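Local coordinates for protein tRNA (guanine-N(1)-)-methyltransferase (PDB 7KFF) that catalyses transfer of a methyl group from S-adenosylmethionine to N1 of guanine 37 in tRNA, probably working as a knotted SPOUT-family homodimer, at residues G232-P237 with L271-E276; I262-R267 with R289-Y294; M17-I22 with A209-I214. All coordinates share one frame; numbering follows the deposited sequence.

In the fold
Contacts 1 and 2 share helix 259-277 and touch each other, their centres 11 Å apart: L271 packs against D291, and L233 against R267. Contact 1 is buried, joining the loop 232-237 to the helix through leucines and one threonine hydroxyl beside the cofactor product. Contact 2 lies at the surface, where charged side chains bridge two helices of the C-terminal region. Contact 3 is set apart, its centre 29 Å from that of contact 1 and 36 Å from that of contact 2. It belongs to the interior of the α/β domain and is wholly apolar, without a hydrogen bond between its segments. The two buried contacts are mainly apolar; the surface contact is ionic.

Contact 1. Residues G232-P237 with L271-E276; sequences GLLEGP and LKRTWE. With SAH (S-adenosyl-L-homocysteine), chain C.
The flat guanidinium of R273 passes P237 obliquely, its NH1 4.3 Å from P237 CB, a loose contact. Its main polar work lies beyond this pair: NH2 bonds to the carbonyl of A144 of the second subunit, while NH1 makes a weak hydrogen bond to Q174 and a long, weak ion pair with E188 of that subunit. Nearer the backbone, R273 CG lies 3.8 Å from E235 O. The side chain runs past the 232-237 loop before reaching the neighbouring chain.

The one hydrogen bond between the segments runs from L234 N to T274 OG1, 2.9 Å long with an N-H...O angle of 155°. With OG1 anti to the carbonyl carbon (chi1 -54°), the hydroxyl sits beside the helix backbone and also bonds to the carbonyl of S270, whose OG bonds to L234 O, tying both polar backbone atoms of L234 to the helix. Around this link, L234 CD1 rests 3.9 Å from R273 O, and L233 CD1 meets L271 CD2 at 3.8 Å.

On the far side of the loop, E235 CG approaches SAH OXT at 3.4 Å. S228 and D227 hydrogen-bond to the SAH, as do P141, I191 and Y194 of the second subunit. The double bonding of T274 OG1, to L234 N and S270 O, is consistent with a loop held in place beside an SAH site to which both subunits contribute.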
loop_
_atom_site.group_PDB
_atom_site.type_symbol
_atom_site.label_atom_id
_atom_site.label_comp_id
_atom_site.label_asym_id
_atom_site.label_seq_id
_atom_site.Cartn_x
_atom_site.Cartn_y
_atom_site.Cartn_z
ATOM N N GLY A 232 -16.997 -0.981 10.493
ATOM C CA GLY A 232 -16.204 -0.019 11.221
ATOM C C GLY A 232 -15.150 -0.613 12.124
ATOM O O GLY A 232 -14.373 0.145 12.722
ATOM N N LEU A 233 -15.073 -1.939 12.218
ATOM C CA LEU A 233 -14.169 -2.611 13.131
ATOM C C LEU A 233 -13.165 -3.454 12.355
ATOM O O LEU A 233 -13.405 -3.862 11.213
ATOM C CB LEU A 233 -14.944 -3.548 14.067
ATOM C CG LEU A 233 -15.980 -2.910 14.985
ATOM C CD1 LEU A 233 -16.698 -3.993 15.789
ATOM C CD2 LEU A 233 -15.351 -1.883 15.896
ATOM N N LEU A 234 -12.040 -3.727 13.011
ATOM C CA LEU A 234 -11.056 -4.665 12.490
ATOM C C LEU A 234 -11.513 -6.100 12.730
ATOM O O LEU A 234 -12.175 -6.389 13.721
ATOM C CB LEU A 234 -9.717 -4.468 13.199
ATOM C CG LEU A 234 -9.136 -3.066 13.149
ATOM C CD1 LEU A 234 -7.807 -3.041 13.928
ATOM C CD2 LEU A 234 -8.953 -2.596 11.727
ATOM N N GLU A 235 -11.144 -7.007 11.825
ATOM C CA GLU A 235 -11.457 -8.411 12.050
ATOM C C GLU A 235 -10.580 -8.984 13.160
ATOM O O GLU A 235 -9.416 -8.611 13.319
ATOM C CB GLU A 235 -11.245 -9.235 10.777
ATOM C CG GLU A 235 -12.382 -9.143 9.759
ATOM C CD GLU A 235 -13.635 -9.916 10.161
ATOM O OE1 GLU A 235 -14.747 -9.445 9.833
ATOM O OE2 GLU A 235 -13.510 -10.998 10.788
ATOM N N GLY A 236 -11.152 -9.905 13.930
ATOM C CA GLY A 236 -10.416 -10.619 14.950
ATOM C C GLY A 236 -9.622 -11.786 14.378
ATOM O O GLY A 236 -9.558 -12.025 13.158
ATOM N N PRO A 237 -8.987 -12.528 15.278
ATOM C CA PRO A 237 -8.142 -13.653 14.853
ATOM C C PRO A 237 -8.945 -14.829 14.322
ATOM O O PRO A 237 -10.127 -15.012 14.636
ATOM C CB PRO A 237 -7.402 -14.050 16.131
ATOM C CG PRO A 237 -8.305 -13.588 17.229
ATOM C CD PRO A 237 -8.941 -12.324 16.737
ATOM N N LEU A 271 -14.041 -6.213 18.507
ATOM C CA LEU A 271 -13.939 -5.051 19.383
ATOM C C LEU A 271 -12.575 -4.998 20.060
ATOM O O LEU A 271 -11.974 -3.924 20.180
ATOM C CB LEU A 271 -15.015 -5.104 20.462
ATOM C CG LEU A 271 -16.446 -4.903 19.977
ATOM C CD1 LEU A 271 -17.448 -5.317 21.036
ATOM C CD2 LEU A 271 -16.655 -3.434 19.576
ATOM N N LYS A 272 -12.072 -6.155 20.509
ATOM C CA LYS A 272 -10.801 -6.197 21.226
ATOM C C LYS A 272 -9.648 -5.807 20.305
ATOM O O LYS A 272 -8.794 -4.994 20.678
ATOM C CB LYS A 272 -10.585 -7.605 21.785
ATOM C CG LYS A 272 -9.276 -7.823 22.510
ATOM C CD LYS A 272 -9.282 -9.218 23.152
ATOM C CE LYS A 272 -7.998 -9.530 23.901
ATOM N NZ LYS A 272 -7.008 -10.185 23.018
ATOM N N ARG A 273 -9.610 -6.369 19.090
ATOM C CA ARG A 273 -8.531 -6.028 18.171
ATOM C C ARG A 273 -8.592 -4.547 17.834
ATOM O O ARG A 273 -7.560 -3.874 17.775
ATOM C CB ARG A 273 -8.604 -6.877 16.901
ATOM C CG ARG A 273 -7.506 -6.566 15.861
ATOM C CD ARG A 273 -6.107 -6.913 16.352
ATOM N NE ARG A 273 -5.888 -8.358 16.344
ATOM C CZ ARG A 273 -5.372 -9.044 15.326
ATOM N NH1 ARG A 273 -5.227 -10.362 15.432
ATOM N NH2 ARG A 273 -4.982 -8.421 14.214
ATOM N N THR A 274 -9.801 -4.014 17.625
ATOM C CA THR A 274 -9.924 -2.591 17.304
ATOM C C THR A 274 -9.475 -1.727 18.481
ATOM O O THR A 274 -8.758 -0.737 18.297
ATOM C CB THR A 274 -11.367 -2.269 16.897
ATOM O OG1 THR A 274 -11.781 -3.143 15.835
ATOM C CG2 THR A 274 -11.489 -0.813 16.447
ATOM N N TRP A 275 -9.879 -2.095 19.696
ATOM C CA TRP A 275 -9.427 -1.367 20.870
ATOM C C TRP A 275 -7.910 -1.411 21.007
ATOM O O TRP A 275 -7.285 -0.396 21.329
ATOM C CB TRP A 275 -10.081 -1.957 22.114
ATOM C CG TRP A 275 -9.613 -1.329 23.377
ATOM C CD1 TRP A 275 -9.981 -0.119 23.881
ATOM C CD2 TRP A 275 -8.665 -1.875 24.295
ATOM N NE1 TRP A 275 -9.332 0.116 25.068
ATOM C CE2 TRP A 275 -8.514 -0.946 25.343
ATOM C CE3 TRP A 275 -7.934 -3.062 24.337
ATOM C CZ2 TRP A 275 -7.662 -1.168 26.417
ATOM C CZ3 TRP A 275 -7.086 -3.281 25.407
ATOM C CH2 TRP A 275 -6.955 -2.338 26.430
ATOM N N GLU A 276 -7.300 -2.581 20.780
ATOM C CA GLU A 276 -5.853 -2.708 20.940
ATOM C C GLU A 276 -5.095 -1.845 19.945
ATOM O O GLU A 276 -4.075 -1.225 20.287
ATOM C CB GLU A 276 -5.430 -4.163 20.710
ATOM C CG GLU A 276 -5.856 -5.132 21.779
ATOM C CD GLU A 276 -5.626 -6.589 21.392
ATOM O OE1 GLU A 276 -5.477 -6.907 20.179
ATOM O OE2 GLU A 276 -5.593 -7.422 22.318
HETATM N N SAH C . -11.048 -11.544 6.161
HETATM C CA SAH C . -9.852 -10.733 6.269
HETATM C CB SAH C . -9.234 -10.681 4.889
HETATM C CG SAH C . -7.834 -11.257 4.781
HETATM S SD SAH C . -7.235 -10.600 3.237
HETATM C C SAH C . -10.102 -9.308 6.732
HETATM O O SAH C . -10.800 -8.541 6.073
HETATM O OXT SAH C . -9.583 -8.892 7.766
HETATM C "C5'" SAH C . -5.928 -11.790 2.964
HETATM C "C4'" SAH C . -4.545 -11.295 3.335
HETATM O "O4'" SAH C . -4.178 -10.160 2.554
HETATM C "C3'" SAH C . -4.315 -10.863 4.791
HETATM O "O3'" SAH C . -4.192 -11.950 5.634
HETATM C "C2'" SAH C . -3.049 -10.019 4.637
HETATM O "O2'" SAH C . -1.908 -10.830 4.505
HETATM C "C1'" SAH C . -3.309 -9.335 3.313
HETATM N N9 SAH C . -3.960 -8.022 3.469
HETATM C C8 SAH C . -5.243 -7.674 3.110
HETATM N N7 SAH C . -5.427 -6.361 3.343
HETATM C C5 SAH C . -4.273 -5.868 3.872
HETATM C C6 SAH C . -3.893 -4.605 4.304
HETATM N N6 SAH C . -4.707 -3.529 4.290
HETATM N N1 SAH C . -2.615 -4.439 4.788
HETATM C C2 SAH C . -1.740 -5.499 4.821
HETATM N N3 SAH C . -2.096 -6.741 4.389
HETATM C C4 SAH C . -3.343 -6.904 3.931
#

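Contact 2. Residues I262-R267 with R289-Y294; sequences IERWRR and RHDQAY
R264 and R267 of helix 262-267 both meet D291 of helix 289-294 in an interhelical salt-bridge network. The segment axes come no closer than 12.1 Å and cross at -54°, so long side chains must span the gap. R264 does so from a CB that does not point at the other helix. Its CG is anti to the backbone N (chi1 179°), and a bend at chi2 leads on to CD, which touches H290 CE1 at 3.7 Å.

From there NE lies over the NE2-CE1 side of the imidazole, 3.4 Å from H290 NE2 at an angle too poor for a hydrogen bond. CZ stands 3.4 Å above the ring centre, and NH2 is 3.3 Å from H290 CD2. With planes 12° apart this is a flat guanidinium-imidazole stack. At the edge of the same guanidinium, NH1 donates to D291 OD1 at 2.8 Å, met nearly along the C-O axis, while NH2 adds a weak bond to that oxygen and skirts Y294 CB.

R267 takes the other carboxylate oxygen side-on: its NE and NH2 approach from the same face of the carboxylate plane and both donate to D291 OD2, at 3.0 and 2.8 Å.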
loop_
_atom_site.group_PDB
_atom_site.type_symbol
_atom_site.label_atom_id
_atom_site.label_comp_id
_atom_site.label_asym_id
_atom_site.label_seq_id
_atom_site.Cartn_x
_atom_site.Cartn_y
_atom_site.Cartn_z
ATOM N N ILE A 262 -20.567 -18.445 19.437
ATOM C CA ILE A 262 -19.458 -18.227 18.516
ATOM C C ILE A 262 -19.576 -16.853 17.879
ATOM O O ILE A 262 -18.585 -16.128 17.743
ATOM C CB ILE A 262 -19.390 -19.351 17.467
ATOM C CG1 ILE A 262 -18.947 -20.651 18.142
ATOM C CG2 ILE A 262 -18.460 -18.953 16.324
ATOM C CD1 ILE A 262 -19.236 -21.894 17.327
ATOM N N GLU A 263 -20.792 -16.466 17.490
ATOM C CA GLU A 263 -20.972 -15.162 16.860
ATOM C C GLU A 263 -20.668 -14.035 17.840
ATOM O O GLU A 263 -20.054 -13.029 17.461
ATOM C CB GLU A 263 -22.384 -15.042 16.290
ATOM C CG GLU A 263 -22.470 -14.132 15.067
ATOM C CD GLU A 263 -21.406 -14.446 14.011
ATOM O OE1 GLU A 263 -21.098 -15.639 13.801
ATOM O OE2 GLU A 263 -20.856 -13.493 13.418
ATOM N N ARG A 264 -21.059 -14.188 19.108
ATOM C CA ARG A 264 -20.715 -13.164 20.091
ATOM C C ARG A 264 -19.209 -13.094 20.305
ATOM O O ARG A 264 -18.643 -12.000 20.412
ATOM C CB ARG A 264 -21.427 -13.420 21.421
ATOM C CG ARG A 264 -21.083 -12.395 22.506
ATOM C CD ARG A 264 -21.468 -10.969 22.088
ATOM N NE ARG A 264 -20.829 -9.953 22.920
ATOM C CZ ARG A 264 -20.852 -8.650 22.658
ATOM N NH1 ARG A 264 -21.484 -8.200 21.584
ATOM N NH2 ARG A 264 -20.232 -7.805 23.467
ATOM N N TRP A 265 -18.543 -14.251 20.368
ATOM C CA TRP A 265 -17.091 -14.274 20.498
ATOM C C TRP A 265 -16.435 -13.528 19.348
ATOM O O TRP A 265 -15.500 -12.751 19.557
ATOM C CB TRP A 265 -16.593 -15.723 20.572
ATOM C CG TRP A 265 -15.081 -15.856 20.602
ATOM C CD1 TRP A 265 -14.276 -15.894 21.706
ATOM C CD2 TRP A 265 -14.212 -15.971 19.472
ATOM N NE1 TRP A 265 -12.959 -16.017 21.334
ATOM C CE2 TRP A 265 -12.895 -16.074 19.966
ATOM C CE3 TRP A 265 -14.420 -16.002 18.092
ATOM C CZ2 TRP A 265 -11.790 -16.196 19.129
ATOM C CZ3 TRP A 265 -13.313 -16.128 17.257
ATOM C CH2 TRP A 265 -12.021 -16.215 17.781
ATOM N N ARG A 266 -16.920 -13.738 18.124
ATOM C CA ARG A 266 -16.323 -13.061 16.981
ATOM C C ARG A 266 -16.465 -11.550 17.119
ATOM O O ARG A 266 -15.534 -10.802 16.823
ATOM C CB ARG A 266 -16.965 -13.525 15.674
ATOM C CG ARG A 266 -16.752 -14.988 15.290
ATOM C CD ARG A 266 -16.986 -15.147 13.797
ATOM N NE ARG A 266 -17.769 -16.316 13.402
ATOM C CZ ARG A 266 -17.257 -17.507 13.100
ATOM N NH1 ARG A 266 -18.061 -18.493 12.730
ATOM N NH2 ARG A 266 -15.950 -17.724 13.181
ATOM N N ARG A 267 -17.622 -11.086 17.593
ATOM C CA ARG A 267 -17.819 -9.652 17.793
ATOM C C ARG A 267 -16.885 -9.117 18.874
ATOM O O ARG A 267 -16.236 -8.079 18.691
ATOM C CB ARG A 267 -19.273 -9.378 18.152
ATOM C CG ARG A 267 -19.573 -7.945 18.497
ATOM C CD ARG A 267 -19.875 -7.157 17.273
ATOM N NE ARG A 267 -20.203 -5.771 17.586
ATOM C CZ ARG A 267 -20.262 -4.814 16.673
ATOM N NH1 ARG A 267 -20.026 -5.104 15.401
ATOM N NH2 ARG A 267 -20.542 -3.575 17.035
ATOM N N ARG A 289 -24.875 -1.252 24.776
ATOM C CA ARG A 289 -24.409 -1.611 26.112
ATOM C C ARG A 289 -23.549 -2.871 26.102
ATOM O O ARG A 289 -22.566 -2.966 26.849
ATOM C CB ARG A 289 -25.580 -1.805 27.077
ATOM C CG ARG A 289 -25.067 -2.205 28.478
ATOM C CD ARG A 289 -26.121 -2.407 29.528
ATOM N NE ARG A 289 -26.700 -1.132 29.879
ATOM C CZ ARG A 289 -27.330 -0.866 31.012
ATOM N NH1 ARG A 289 -27.467 -1.801 31.950
ATOM N NH2 ARG A 289 -27.819 0.357 31.186
ATOM N N HIS A 290 -23.918 -3.869 25.301
ATOM C CA HIS A 290 -23.126 -5.095 25.264
ATOM C C HIS A 290 -21.697 -4.787 24.837
ATOM O O HIS A 290 -20.729 -5.213 25.484
ATOM C CB HIS A 290 -23.784 -6.103 24.319
ATOM C CG HIS A 290 -23.563 -7.533 24.701
ATOM N ND1 HIS A 290 -24.244 -8.572 24.102
ATOM C CD2 HIS A 290 -22.731 -8.102 25.606
ATOM C CE1 HIS A 290 -23.846 -9.717 24.626
ATOM N NE2 HIS A 290 -22.927 -9.460 25.541
ATOM N N ASP A 291 -21.548 -4.029 23.752
ATOM C CA ASP A 291 -20.220 -3.752 23.219
ATOM C C ASP A 291 -19.477 -2.749 24.087
ATOM O O ASP A 291 -18.271 -2.886 24.305
ATOM C CB ASP A 291 -20.342 -3.218 21.795
ATOM C CG ASP A 291 -20.889 -4.256 20.817
ATOM O OD1 ASP A 291 -20.961 -5.451 21.166
ATOM O OD2 ASP A 291 -21.245 -3.863 19.695
ATOM N N GLN A 292 -20.182 -1.732 24.589
ATOM C CA GLN A 292 -19.530 -0.728 25.422
ATOM C C GLN A 292 -19.050 -1.339 26.730
ATOM O O GLN A 292 -17.925 -1.067 27.174
ATOM C CB GLN A 292 -20.497 0.430 25.671
ATOM C CG GLN A 292 -19.911 1.576 26.481
ATOM C CD GLN A 292 -18.801 2.298 25.755
ATOM O OE1 GLN A 292 -18.835 2.464 24.547
ATOM N NE2 GLN A 292 -17.803 2.728 26.503
ATOM N N ALA A 293 -19.864 -2.197 27.338
ATOM C CA ALA A 293 -19.442 -2.857 28.567
ATOM C C ALA A 293 -18.240 -3.759 28.329
ATOM O O ALA A 293 -17.334 -3.833 29.168
ATOM C CB ALA A 293 -20.600 -3.651 29.159
ATOM N N TYR A 294 -18.199 -4.444 27.182
ATOM C CA TYR A 294 -17.059 -5.295 26.880
ATOM C C TYR A 294 -15.789 -4.461 26.761
ATOM O O TYR A 294 -14.738 -4.808 27.315
ATOM C CB TYR A 294 -17.315 -6.066 25.585
ATOM C CG TYR A 294 -16.139 -6.923 25.210
ATOM C CD1 TYR A 294 -15.897 -8.124 25.865
ATOM C CD2 TYR A 294 -15.255 -6.521 24.220
ATOM C CE1 TYR A 294 -14.811 -8.906 25.537
ATOM C CE2 TYR A 294 -14.169 -7.290 23.890
ATOM C CZ TYR A 294 -13.953 -8.482 24.543
ATOM O OH TYR A 294 -12.865 -9.253 24.204
#

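Contact 3. Residues M17-I22 with A209-I214; sequences MRLDVI and AVVRLI
Segment 17-22 of strand 17-23 offers its first residues to the C-terminal part of helix 200-211 and the type I turn V211-I214, with the nearest CA atoms, those of M17 and V211, 8.3 Å apart. No hydrogen bond joins the two segments, and side chains alone fill the separation.

M17, present as selenomethionine, supplies most of the strand's side of the contact. Its CG is anti to the backbone N (chi1 175°), which starts an extended chain that bends only at chi3 (-69°). The terminal CE touches both V210 CG1 and I214 CD1 at 3.8 Å, the two lying about at right angles as seen from CE. The side chain crosses V210 at about a right angle and I214 more obliquely. I214 CD1 also reaches back along M17 to its CB, at 4.0 Å. The selenium is 4.0 Å from V210 CG1, with V211 CG2 farther at 4.3 Å. Two residues along the strand, L19 points the same way and brings CD1 to 4.4 Å from V211 CG2, at the margin of the contact.

Strand 17-23 lies between strands 46-52 and 161-165 of a parallel sheet, and helix 200-211 packs on its apolar face. This layering is that of the knotted α/β SPOUT methyltransferase fold, in which the C-terminal part of that domain is threaded into the trefoil knot.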
loop_
_atom_site.group_PDB
_atom_site.type_symbol
_atom_site.label_atom_id
_atom_site.label_comp_id
_atom_site.label_asym_id
_atom_site.label_seq_id
_atom_site.Cartn_x
_atom_site.Cartn_y
_atom_site.Cartn_z
HETATM N N MSE A 17 -13.152 -5.425 -16.971
HETATM C CA MSE A 17 -12.502 -4.175 -16.621
HETATM C C MSE A 17 -11.165 -4.127 -17.345
HETATM O O MSE A 17 -10.408 -5.100 -17.337
HETATM C CB MSE A 17 -12.278 -4.086 -15.125
HETATM C CG MSE A 17 -11.472 -2.836 -14.705
HETATM SE SE MSE A 17 -11.136 -2.854 -12.836
HETATM C CE MSE A 17 -12.971 -2.555 -12.289
ATOM N N ARG A 18 -10.882 -2.998 -17.976
ATOM C CA ARG A 18 -9.602 -2.750 -18.619
ATOM C C ARG A 18 -8.748 -1.859 -17.737
ATOM O O ARG A 18 -9.195 -0.789 -17.315
ATOM C CB ARG A 18 -9.818 -2.064 -19.964
ATOM C CG ARG A 18 -8.578 -1.643 -20.687
ATOM C CD ARG A 18 -7.709 -2.794 -21.122
ATOM N NE ARG A 18 -6.545 -2.273 -21.823
ATOM C CZ ARG A 18 -5.716 -3.002 -22.560
ATOM N NH1 ARG A 18 -5.942 -4.298 -22.715
ATOM N NH2 ARG A 18 -4.674 -2.426 -23.143
ATOM N N LEU A 19 -7.539 -2.311 -17.442
ATOM C CA LEU A 19 -6.534 -1.533 -16.746
ATOM C C LEU A 19 -5.391 -1.254 -17.704
ATOM O O LEU A 19 -4.865 -2.177 -18.320
ATOM C CB LEU A 19 -5.946 -2.297 -15.568
ATOM C CG LEU A 19 -6.893 -2.821 -14.517
ATOM C CD1 LEU A 19 -6.089 -3.496 -13.399
ATOM C CD2 LEU A 19 -7.805 -1.744 -13.969
ATOM N N ASP A 20 -4.995 0.007 -17.821
ATOM C CA ASP A 20 -3.810 0.394 -18.579
ATOM C C ASP A 20 -2.867 1.110 -17.622
ATOM O O ASP A 20 -3.291 1.991 -16.867
ATOM C CB ASP A 20 -4.161 1.300 -19.750
ATOM C CG ASP A 20 -4.724 0.540 -20.919
ATOM O OD1 ASP A 20 -3.933 -0.119 -21.636
ATOM O OD2 ASP A 20 -5.965 0.543 -21.085
ATOM N N VAL A 21 -1.597 0.736 -17.642
ATOM C CA VAL A 21 -0.599 1.287 -16.733
ATOM C C VAL A 21 0.526 1.879 -17.565
ATOM O O VAL A 21 1.076 1.193 -18.433
ATOM C CB VAL A 21 -0.038 0.205 -15.796
ATOM C CG1 VAL A 21 0.910 0.827 -14.775
ATOM C CG2 VAL A 21 -1.136 -0.559 -15.119
ATOM N N ILE A 22 0.887 3.131 -17.292
ATOM C CA ILE A 22 1.977 3.812 -17.986
ATOM C C ILE A 22 3.118 4.000 -16.993
ATOM O O ILE A 22 2.917 4.562 -15.909
ATOM C CB ILE A 22 1.532 5.159 -18.576
ATOM C CG1 ILE A 22 0.300 4.987 -19.465
ATOM C CG2 ILE A 22 2.678 5.789 -19.359
ATOM C CD1 ILE A 22 -0.424 6.280 -19.778
ATOM N N ALA A 209 -7.262 -4.446 -4.559
ATOM C CA ALA A 209 -8.430 -4.059 -3.781
ATOM C C ALA A 209 -9.657 -3.855 -4.653
ATOM O O ALA A 209 -10.781 -4.126 -4.217
ATOM C CB ALA A 209 -8.126 -2.807 -2.976
ATOM N N VAL A 210 -9.465 -3.377 -5.879
ATOM C CA VAL A 210 -10.571 -3.151 -6.807
ATOM C C VAL A 210 -11.006 -4.447 -7.477
ATOM O O VAL A 210 -12.198 -4.765 -7.512
ATOM C CB VAL A 210 -10.156 -2.095 -7.849
ATOM C CG1 VAL A 210 -11.183 -1.975 -8.963
ATOM C CG2 VAL A 210 -9.945 -0.745 -7.154
ATOM N N VAL A 211 -10.060 -5.191 -8.052
ATOM C CA VAL A 211 -10.441 -6.347 -8.862
ATOM C C VAL A 211 -11.072 -7.434 -8.008
ATOM O O VAL A 211 -11.940 -8.171 -8.489
ATOM C CB VAL A 211 -9.236 -6.838 -9.692
ATOM C CG1 VAL A 211 -9.559 -8.152 -10.392
ATOM C CG2 VAL A 211 -8.799 -5.758 -10.705
ATOM N N ARG A 212 -10.666 -7.560 -6.749
ATOM C CA ARG A 212 -11.281 -8.586 -5.914
ATOM C C ARG A 212 -12.763 -8.333 -5.660
ATOM O O ARG A 212 -13.452 -9.244 -5.188
ATOM C CB ARG A 212 -10.551 -8.759 -4.593
ATOM C CG ARG A 212 -10.709 -7.614 -3.641
ATOM C CD ARG A 212 -9.932 -7.820 -2.338
ATOM N NE ARG A 212 -10.489 -8.807 -1.413
ATOM C CZ ARG A 212 -11.486 -8.578 -0.560
ATOM N NH1 ARG A 212 -12.097 -7.415 -0.522
ATOM N NH2 ARG A 212 -11.870 -9.533 0.261
ATOM N N LEU A 213 -13.268 -7.146 -5.959
ATOM C CA LEU A 213 -14.682 -6.821 -5.817
ATOM C C LEU A 213 -15.480 -7.077 -7.090
ATOM O O LEU A 213 -16.702 -6.862 -7.096
ATOM C CB LEU A 213 -14.843 -5.375 -5.360
ATOM C CG LEU A 213 -14.167 -5.055 -4.048
ATOM C CD1 LEU A 213 -14.298 -3.581 -3.730
ATOM C CD2 LEU A 213 -14.684 -5.914 -2.890
ATOM N N ILE A 214 -14.835 -7.536 -8.157
ATOM C CA ILE A 214 -15.556 -7.915 -9.374
ATOM C C ILE A 214 -16.138 -9.309 -9.172
ATOM O O ILE A 214 -15.384 -10.245 -8.853
ATOM C CB ILE A 214 -14.615 -7.890 -10.582
ATOM C CG1 ILE A 214 -14.074 -6.475 -10.798
ATOM C CG2 ILE A 214 -15.325 -8.416 -11.832
ATOM C CD1 ILE A 214 -13.113 -6.353 -11.939
#